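Local coordinates for DUF4442 domain-containing protein (Pseudomonas aeruginosa, PDB 1YOC), which is of unknown function but has a hotdog fold and belongs to a family related to PaaI-type thioesterases, so it may act on acyl thioesters, at residues V95-A109 and V124-A138. Numbering follows the deposited sequence.
Sequences VEYLAKATGDVRAVA and VPVVAYVDDKPVFRA. With GOL (glycerol), chain C.
The guanidinium of R106 lies almost flat on one face of the Y129 ring, the planes 11° apart. It is offset toward the rim, with NH2 over the ring, an off-centre cation-pi contact. R106 leaves the backbone with CG anti to N (chi1 -176°) and bends at chi3, which carries R106 NH1 to the turn residue D132 for a salt bridge to D132 OD1 of 2.7 Å; a water links R106 NH2 to D132 O. On the same sheet face, the guanidinium of R137 is covered on one face by L98 CD2, 3.4 Å from R137 NH1. At its edge E96 OE1 forms a salt bridge, hydrogen-bonded nearly straight from R137 NH2 at 3.0 Å. The carboxylate is turned 74° against the guanidinium and is met from above its plane; a glycerol oxygen accepts from R137 NE. On the opposite face F136 and Y97 run side by side, Y97 CD1 3.8 Å from F136 CD1 at the edge of the F136 ring, and V95 CB packs on F136 CE1. Paired backbone bonds join R106 with Y129, V108 with V127 and E96 with R137. At a classic beta bulge, where V135 and F136 both face A128, V135 O accepts from L98 N and A99 N. In this antiparallel hotdog sheet, hairpin 120-130/133-146 lies between 105-110 and 86-97; helix 63-81 packs against Y97, A109 and V124, strand 43-48 borders 105-110, and V95 and E96 continue the sheet into the second subunit.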
ATOM      1  N   VAL B  95      -6.060  -1.251   7.560  1.00 10.60           N
ATOM      2  CA  VAL B  95      -6.751  -2.111   6.607  1.00  9.62           C
ATOM      3  C   VAL B  95      -6.886  -3.552   7.186  1.00 10.43           C
ATOM      4  O   VAL B  95      -6.119  -3.970   8.065  1.00  9.35           O
ATOM      5  CB  VAL B  95      -5.980  -2.237   5.259  1.00  9.59           C
ATOM      6  CG1 VAL B  95      -5.700  -0.848   4.674  1.00  9.55           C
ATOM      7  CG2 VAL B  95      -4.596  -2.981   5.486  1.00 11.25           C
ATOM      8  N   GLU B  96      -7.883  -4.286   6.680  1.00  9.96           N
ATOM      9  CA  GLU B  96      -8.073  -5.705   7.022  1.00 12.64           C
ATOM     10  C   GLU B  96      -8.289  -6.475   5.728  1.00 12.14           C
ATOM     11  O   GLU B  96      -9.033  -6.033   4.820  1.00 11.40           O
ATOM     12  CB  GLU B  96      -9.290  -5.898   7.947  1.00 14.70           C
ATOM     13  CG  GLU B  96      -8.937  -5.438   9.386  1.00 22.31           C
ATOM     14  CD  GLU B  96     -10.127  -5.547  10.304  1.00 25.30           C
ATOM     15  OE1 GLU B  96     -10.956  -4.626  10.325  1.00 28.07           O
ATOM     16  OE2 GLU B  96     -10.235  -6.581  10.977  1.00 30.21           O
ATOM     17  N   TYR B  97      -7.629  -7.621   5.637  1.00 12.26           N
ATOM     18  CA  TYR B  97      -7.706  -8.448   4.450  1.00 12.63           C
ATOM     19  C   TYR B  97      -8.761  -9.500   4.699  1.00 13.80           C
ATOM     20  O   TYR B  97      -8.561 -10.418   5.493  1.00 14.53           O
ATOM     21  CB  TYR B  97      -6.331  -9.063   4.186  1.00 12.15           C
ATOM     22  CG  TYR B  97      -5.284  -7.975   4.059  1.00 12.25           C
ATOM     23  CD1 TYR B  97      -5.406  -6.985   3.075  1.00 13.21           C
ATOM     24  CD2 TYR B  97      -4.158  -7.936   4.910  1.00 10.41           C
ATOM     25  CE1 TYR B  97      -4.428  -5.971   2.926  1.00 10.99           C
ATOM     26  CE2 TYR B  97      -3.177  -6.919   4.762  1.00 12.00           C
ATOM     27  CZ  TYR B  97      -3.324  -5.960   3.771  1.00 11.83           C
ATOM     28  OH  TYR B  97      -2.364  -4.974   3.601  1.00 13.82           O
ATOM     29  N   LEU B  98      -9.893  -9.360   4.019  1.00 12.92           N
ATOM     30  CA  LEU B  98     -11.010 -10.268   4.267  1.00 14.45           C
ATOM     31  C   LEU B  98     -11.045 -11.574   3.488  1.00 14.85           C
ATOM     32  O   LEU B  98     -11.533 -12.593   4.010  1.00 16.07           O
ATOM     33  CB  LEU B  98     -12.340  -9.546   4.000  1.00 14.20           C
ATOM     34  CG  LEU B  98     -12.453  -8.133   4.625  1.00 15.03           C
ATOM     35  CD1 LEU B  98     -13.862  -7.627   4.379  1.00 15.65           C
ATOM     36  CD2 LEU B  98     -12.114  -8.155   6.123  1.00 16.28           C
ATOM     37  N   ALA B  99     -10.601 -11.533   2.242  1.00 14.23           N
ATOM     38  CA  ALA B  99     -10.638 -12.712   1.375  1.00 15.10           C
ATOM     39  C   ALA B  99      -9.620 -12.491   0.267  1.00 14.76           C
ATOM     40  O   ALA B  99      -9.185 -11.369   0.051  1.00 14.30           O
ATOM     41  CB  ALA B  99     -12.062 -12.855   0.759  1.00 13.71           C
ATOM     42  N   LYS B 100      -9.236 -13.545  -0.427  1.00 14.36           N
ATOM     43  CA  LYS B 100      -8.326 -13.380  -1.566  1.00 14.49           C
ATOM     44  C   LYS B 100      -9.094 -12.647  -2.657  1.00 13.13           C
ATOM     45  O   LYS B 100     -10.281 -12.877  -2.855  1.00 14.62           O
ATOM     46  CB  LYS B 100      -7.858 -14.741  -2.109  1.00 16.67           C
ATOM     47  CG  LYS B 100      -7.165 -15.614  -1.045  1.00 22.95           C
ATOM     48  CD  LYS B 100      -6.417 -14.748  -0.012  1.00 29.97           C
ATOM     49  CE  LYS B 100      -5.671 -15.595   1.020  1.00 32.76           C
ATOM     50  NZ  LYS B 100      -4.591 -16.347   0.347  1.00 37.32           N
ATOM     51  N   ALA B 101      -8.400 -11.792  -3.403  1.00 12.74           N
ATOM     52  CA  ALA B 101      -9.029 -10.999  -4.466  1.00 11.97           C
ATOM     53  C   ALA B 101      -8.653 -11.682  -5.770  1.00 11.97           C
ATOM     54  O   ALA B 101      -7.520 -11.554  -6.272  1.00 12.09           O
ATOM     55  CB  ALA B 101      -8.505  -9.581  -4.427  1.00 11.30           C
ATOM     56  N   THR B 102      -9.611 -12.419  -6.305  1.00 12.48           N
ATOM     57  CA  THR B 102      -9.332 -13.237  -7.500  1.00 13.45           C
ATOM     58  C   THR B 102      -9.810 -12.733  -8.851  1.00 15.63           C
ATOM     59  O   THR B 102      -9.938 -13.512  -9.809  1.00 16.66           O
ATOM     60  CB  THR B 102      -9.928 -14.627  -7.265  1.00 15.06           C
ATOM     61  OG1 THR B 102     -11.351 -14.511  -7.247  1.00 13.53           O
ATOM     62  CG2 THR B 102      -9.432 -15.196  -5.917  1.00 15.56           C
ATOM     63  N   GLY B 103     -10.087 -11.441  -8.946  1.00 14.99           N
ATOM     64  CA  GLY B 103     -10.541 -10.889 -10.218  1.00 15.14           C
ATOM     65  C   GLY B 103     -10.484  -9.373 -10.171  1.00 14.58           C
ATOM     66  O   GLY B 103      -9.837  -8.823  -9.268  1.00 14.54           O
ATOM     67  N   ASP B 104     -11.118  -8.703 -11.133  1.00 13.60           N
ATOM     68  CA  ASP B 104     -11.118  -7.244 -11.162  1.00 14.97           C
ATOM     69  C   ASP B 104     -11.743  -6.697  -9.892  1.00 13.46           C
ATOM     70  O   ASP B 104     -12.716  -7.233  -9.388  1.00 12.29           O
ATOM     71  CB  ASP B 104     -11.874  -6.702 -12.387  1.00 15.59           C
ATOM     72  CG  ASP B 104     -11.281  -7.200 -13.713  1.00 17.74           C
ATOM     73  OD1 ASP B 104     -10.065  -7.523 -13.812  1.00 13.78           O
ATOM     74  OD2 ASP B 104     -12.056  -7.266 -14.680  1.00 18.05           O
ATOM     75  N   VAL B 105     -11.151  -5.618  -9.410  1.00 12.77           N
ATOM     76  CA  VAL B 105     -11.545  -4.971  -8.165  1.00 12.96           C
ATOM     77  C   VAL B 105     -12.339  -3.678  -8.312  1.00 13.00           C
ATOM     78  O   VAL B 105     -12.104  -2.892  -9.240  1.00 11.36           O
ATOM     79  CB  VAL B 105     -10.247  -4.660  -7.338  1.00 13.06           C
ATOM     80  CG1 VAL B 105     -10.613  -4.094  -5.989  1.00 11.78           C
ATOM     81  CG2 VAL B 105      -9.450  -5.966  -7.123  1.00 11.30           C
ATOM     82  N   ARG B 106     -13.301  -3.488  -7.409  1.00 13.30           N
ATOM     83  CA  ARG B 106     -14.119  -2.269  -7.356  1.00 14.58           C
ATOM     84  C   ARG B 106     -13.952  -1.756  -5.905  1.00 13.94           C
ATOM     85  O   ARG B 106     -14.191  -2.497  -4.957  1.00 15.73           O
ATOM     86  CB  ARG B 106     -15.597  -2.620  -7.623  1.00 14.71           C
ATOM     87  CG  ARG B 106     -16.604  -1.435  -7.696  1.00 19.61           C
ATOM     88  CD  ARG B 106     -18.061  -1.959  -8.087  1.00 21.41           C
ATOM     89  NE  ARG B 106     -18.933  -2.195  -6.908  1.00 30.95           N
ATOM     90  CZ  ARG B 106     -19.272  -3.402  -6.434  1.00 32.42           C
ATOM     91  NH1 ARG B 106     -18.821  -4.503  -7.026  1.00 33.84           N
ATOM     92  NH2 ARG B 106     -20.064  -3.522  -5.368  1.00 32.19           N
ATOM     93  N   ALA B 107     -13.521  -0.510  -5.733  1.00 11.64           N
ATOM     94  CA  ALA B 107     -13.353   0.017  -4.389  1.00 12.37           C
ATOM     95  C   ALA B 107     -14.310   1.170  -4.209  1.00 13.23           C
ATOM     96  O   ALA B 107     -14.383   2.060  -5.050  1.00 14.00           O
ATOM     97  CB  ALA B 107     -11.876   0.476  -4.181  1.00 12.20           C
ATOM     98  N   VAL B 108     -15.031   1.166  -3.089  1.00 10.56           N
ATOM     99  CA  VAL B 108     -16.021   2.187  -2.822  1.00 11.97           C
ATOM    100  C   VAL B 108     -15.692   2.965  -1.565  1.00 11.50           C
ATOM    101  O   VAL B 108     -15.442   2.378  -0.505  1.00 12.38           O
ATOM    102  CB  VAL B 108     -17.426   1.523  -2.653  1.00 12.91           C
ATOM    103  CG1 VAL B 108     -18.461   2.590  -2.271  1.00 15.07           C
ATOM    104  CG2 VAL B 108     -17.831   0.756  -3.950  1.00 14.55           C
ATOM    105  N   ALA B 109     -15.687   4.296  -1.681  1.00 10.96           N
ATOM    106  CA  ALA B 109     -15.422   5.162  -0.539  1.00 11.62           C
ATOM    107  C   ALA B 109     -16.720   5.940  -0.328  1.00 11.99           C
ATOM    108  O   ALA B 109     -17.055   6.861  -1.091  1.00 11.16           O
ATOM    109  CB  ALA B 109     -14.192   6.149  -0.855  1.00 11.68           C
ATOM    110  N   VAL B 124     -11.977   8.231   6.623  1.00 11.03           N
ATOM    111  CA  VAL B 124     -12.670   7.825   5.407  1.00 10.62           C
ATOM    112  C   VAL B 124     -12.686   6.301   5.220  1.00  9.39           C
ATOM    113  O   VAL B 124     -11.637   5.639   5.185  1.00  9.46           O
ATOM    114  CB  VAL B 124     -11.992   8.449   4.200  1.00 12.13           C
ATOM    115  CG1 VAL B 124     -12.742   8.056   2.937  1.00 13.09           C
ATOM    116  CG2 VAL B 124     -11.895   9.966   4.397  1.00 12.28           C
ATOM    117  N   PRO B 125     -13.883   5.716   5.075  1.00  9.05           N
ATOM    118  CA  PRO B 125     -13.980   4.263   4.892  1.00  9.71           C
ATOM    119  C   PRO B 125     -13.930   3.844   3.425  1.00 11.44           C
ATOM    120  O   PRO B 125     -14.392   4.565   2.525  1.00 10.62           O
ATOM    121  CB  PRO B 125     -15.359   3.929   5.503  1.00  9.50           C
ATOM    122  CG  PRO B 125     -16.186   5.121   5.035  1.00  8.14           C
ATOM    123  CD  PRO B 125     -15.209   6.333   5.263  1.00  8.15           C
ATOM    124  N   VAL B 126     -13.367   2.669   3.191  1.00 11.17           N
ATOM    125  CA  VAL B 126     -13.312   2.119   1.842  1.00 11.24           C
ATOM    126  C   VAL B 126     -13.537   0.608   1.943  1.00 11.63           C
ATOM    127  O   VAL B 126     -13.004  -0.058   2.843  1.00 11.13           O
ATOM    128  CB  VAL B 126     -11.914   2.308   1.170  1.00 11.56           C
ATOM    129  CG1 VAL B 126     -11.941   1.722  -0.241  1.00 10.31           C
ATOM    130  CG2 VAL B 126     -11.530   3.823   1.089  1.00 13.24           C
ATOM    131  N   VAL B 127     -14.340   0.068   1.037  1.00  9.57           N
ATOM    132  CA  VAL B 127     -14.501  -1.379   0.974  1.00 11.42           C
ATOM    133  C   VAL B 127     -14.179  -1.781  -0.472  1.00 10.05           C
ATOM    134  O   VAL B 127     -14.607  -1.115  -1.418  1.00 11.76           O
ATOM    135  CB  VAL B 127     -15.927  -1.820   1.356  1.00 10.99           C
ATOM    136  CG1 VAL B 127     -16.049  -3.347   1.265  1.00 12.55           C
ATOM    137  CG2 VAL B 127     -16.199  -1.397   2.822  1.00 11.84           C
ATOM    138  N   ALA B 128     -13.372  -2.831  -0.644  1.00  9.83           N
ATOM    139  CA  ALA B 128     -13.065  -3.284  -1.993  1.00  8.75           C
ATOM    140  C   ALA B 128     -13.756  -4.628  -2.181  1.00 10.08           C
ATOM    141  O   ALA B 128     -13.823  -5.442  -1.258  1.00 11.54           O
ATOM    142  CB  ALA B 128     -11.523  -3.419  -2.238  1.00 10.37           C
ATOM    143  N   TYR B 129     -14.245  -4.800  -3.404  1.00 10.98           N
ATOM    144  CA  TYR B 129     -14.990  -5.975  -3.835  1.00 13.02           C
ATOM    145  C   TYR B 129     -14.416  -6.633  -5.083  1.00 10.94           C
ATOM    146  O   TYR B 129     -13.799  -5.963  -5.942  1.00 13.72           O
ATOM    147  CB  TYR B 129     -16.416  -5.565  -4.241  1.00 11.03           C
ATOM    148  CG  TYR B 129     -17.225  -4.859  -3.199  1.00 12.75           C
ATOM    149  CD1 TYR B 129     -18.115  -5.568  -2.381  1.00 14.02           C
ATOM    150  CD2 TYR B 129     -17.094  -3.472  -3.001  1.00 14.80           C
ATOM    151  CE1 TYR B 129     -18.855  -4.931  -1.384  1.00 15.72           C
ATOM    152  CE2 TYR B 129     -17.834  -2.815  -1.996  1.00 14.17           C
ATOM    153  CZ  TYR B 129     -18.714  -3.555  -1.193  1.00 16.41           C
ATOM    154  OH  TYR B 129     -19.476  -2.925  -0.207  1.00 14.61           O
ATOM    155  N   VAL B 130     -14.685  -7.937  -5.191  1.00 11.22           N
ATOM    156  CA  VAL B 130     -14.394  -8.700  -6.376  1.00 12.68           C
ATOM    157  C   VAL B 130     -15.707  -9.479  -6.623  1.00 15.09           C
ATOM    158  O   VAL B 130     -16.207 -10.167  -5.720  1.00 15.60           O
ATOM    159  CB  VAL B 130     -13.183  -9.693  -6.240  1.00 11.49           C
ATOM    160  CG1 VAL B 130     -13.184 -10.638  -7.438  1.00 13.00           C
ATOM    161  CG2 VAL B 130     -11.849  -8.912  -6.246  1.00 13.23           C
ATOM    162  N   ASP B 131     -16.265  -9.355  -7.827  1.00 16.89           N
ATOM    163  CA  ASP B 131     -17.536 -10.024  -8.157  1.00 19.10           C
ATOM    164  C   ASP B 131     -18.590  -9.719  -7.074  1.00 18.95           C
ATOM    165  O   ASP B 131     -19.282 -10.605  -6.573  1.00 19.84           O
ATOM    166  CB  ASP B 131     -17.305 -11.543  -8.301  1.00 21.73           C
ATOM    167  CG  ASP B 131     -18.530 -12.294  -8.876  1.00 25.64           C
ATOM    168  OD1 ASP B 131     -19.258 -11.724  -9.706  1.00 25.94           O
ATOM    169  OD2 ASP B 131     -18.744 -13.469  -8.505  1.00 30.11           O
ATOM    170  N   ASP B 132     -18.687  -8.443  -6.710  1.00 16.76           N
ATOM    171  CA  ASP B 132     -19.649  -7.958  -5.718  1.00 18.92           C
ATOM    172  C   ASP B 132     -19.550  -8.484  -4.292  1.00 17.94           C
ATOM    173  O   ASP B 132     -20.428  -8.231  -3.467  1.00 21.02           O
ATOM    174  CB  ASP B 132     -21.088  -8.142  -6.239  1.00 21.45           C
ATOM    175  CG  ASP B 132     -21.324  -7.370  -7.501  1.00 24.66           C
ATOM    176  OD1 ASP B 132     -20.862  -6.211  -7.586  1.00 26.95           O
ATOM    177  OD2 ASP B 132     -21.934  -7.918  -8.421  1.00 27.90           O
ATOM    178  N   LYS B 133     -18.454  -9.142  -3.979  1.00 16.77           N
ATOM    179  CA  LYS B 133     -18.258  -9.660  -2.634  1.00 16.66           C
ATOM    180  C   LYS B 133     -17.074  -8.884  -2.018  1.00 15.02           C
ATOM    181  O   LYS B 133     -16.075  -8.648  -2.682  1.00 14.33           O
ATOM    182  CB  LYS B 133     -17.913 -11.149  -2.710  1.00 17.98           C
ATOM    183  CG  LYS B 133     -18.974 -11.977  -3.402  1.00 17.62           C
ATOM    184  CD  LYS B 133     -18.497 -13.416  -3.576  1.00 21.21           C
ATOM    185  CE  LYS B 133     -19.473 -14.239  -4.396  1.00 23.85           C
ATOM    186  NZ  LYS B 133     -19.308 -13.893  -5.830  1.00 26.86           N
ATOM    187  N   PRO B 134     -17.176  -8.519  -0.738  1.00 16.11           N
ATOM    188  CA  PRO B 134     -16.123  -7.766  -0.042  1.00 13.73           C
ATOM    189  C   PRO B 134     -14.884  -8.614   0.221  1.00 14.43           C
ATOM    190  O   PRO B 134     -14.972  -9.745   0.706  1.00 15.29           O
ATOM    191  CB  PRO B 134     -16.821  -7.302   1.232  1.00 16.36           C
ATOM    192  CG  PRO B 134     -17.800  -8.402   1.499  1.00 16.54           C
ATOM    193  CD  PRO B 134     -18.309  -8.816   0.155  1.00 15.66           C
ATOM    194  N   VAL B 135     -13.721  -8.068  -0.122  1.00 12.02           N
ATOM    195  CA  VAL B 135     -12.477  -8.790   0.041  1.00  9.70           C
ATOM    196  C   VAL B 135     -11.450  -7.984   0.859  1.00 11.42           C
ATOM    197  O   VAL B 135     -10.427  -8.524   1.270  1.00  9.81           O
ATOM    198  CB  VAL B 135     -11.819  -9.101  -1.335  1.00 11.27           C
ATOM    199  CG1 VAL B 135     -12.751  -9.934  -2.222  1.00 12.87           C
ATOM    200  CG2 VAL B 135     -11.396  -7.796  -2.040  1.00 12.29           C
ATOM    201  N   PHE B 136     -11.764  -6.723   1.139  1.00 11.04           N
ATOM    202  CA  PHE B 136     -10.815  -5.811   1.794  1.00 12.02           C
ATOM    203  C   PHE B 136     -11.533  -4.591   2.345  1.00 11.75           C
ATOM    204  O   PHE B 136     -12.499  -4.105   1.734  1.00 10.81           O
ATOM    205  CB  PHE B 136      -9.814  -5.372   0.727  1.00 11.76           C
ATOM    206  CG  PHE B 136      -8.951  -4.174   1.100  1.00 10.94           C
ATOM    207  CD1 PHE B 136      -7.684  -4.348   1.664  1.00 10.64           C
ATOM    208  CD2 PHE B 136      -9.374  -2.879   0.773  1.00 10.16           C
ATOM    209  CE1 PHE B 136      -6.825  -3.234   1.884  1.00 12.13           C
ATOM    210  CE2 PHE B 136      -8.535  -1.760   0.992  1.00 13.81           C
ATOM    211  CZ  PHE B 136      -7.250  -1.956   1.547  1.00 11.79           C
ATOM    212  N   ARG B 137     -11.050  -4.095   3.491  1.00 10.88           N
ATOM    213  CA  ARG B 137     -11.611  -2.863   4.090  1.00 13.69           C
ATOM    214  C   ARG B 137     -10.453  -1.989   4.552  1.00 14.10           C
ATOM    215  O   ARG B 137      -9.432  -2.498   5.000  1.00 13.87           O
ATOM    216  CB  ARG B 137     -12.424  -3.124   5.370  1.00 15.81           C
ATOM    217  CG  ARG B 137     -13.708  -3.887   5.279  1.00 23.06           C
ATOM    218  CD  ARG B 137     -14.451  -3.779   6.670  1.00 21.73           C
ATOM    219  NE  ARG B 137     -13.716  -4.429   7.757  1.00 23.00           N
ATOM    220  CZ  ARG B 137     -13.883  -5.702   8.129  1.00 24.40           C
ATOM    221  NH1 ARG B 137     -14.773  -6.480   7.523  1.00 23.74           N
ATOM    222  NH2 ARG B 137     -13.116  -6.230   9.072  1.00 26.50           N
ATOM    223  N   ALA B 138     -10.642  -0.674   4.467  1.00 13.05           N
ATOM    224  CA  ALA B 138      -9.650   0.265   4.967  1.00 12.33           C
ATOM    225  C   ALA B 138     -10.365   1.474   5.577  1.00 11.48           C
ATOM    226  O   ALA B 138     -11.541   1.761   5.267  1.00 10.89           O
ATOM    227  CB  ALA B 138      -8.760   0.754   3.851  1.00 12.32           C
TER
HETATM  228  C1  GOL C3003     -11.376  -0.978   8.833  1.00 36.77           C
HETATM  229  O1  GOL C3003     -12.384  -1.984   8.958  1.00 34.15           O
HETATM  230  C2  GOL C3003     -10.085  -1.381   9.569  1.00 36.33           C
HETATM  231  O2  GOL C3003     -10.289  -1.857   8.236  1.00 37.14           O
HETATM  232  C3  GOL C3003      -9.961  -1.757  11.055  1.00 37.82           C
HETATM  233  O3  GOL C3003     -10.090  -0.617  11.920  1.00 38.04           O
HETATM  234  O   HOH W   1     -14.637  -8.737 -10.271  1.00 17.24           O
HETATM  235  O   HOH W   2     -15.208  -5.874  -8.858  1.00 22.39           O
HETATM  236  O   HOH W   3     -21.574  -5.401  -3.924  1.00 36.68           O
HETATM  237  O   HOH W   4     -16.980   3.018   1.959  1.00 12.59           O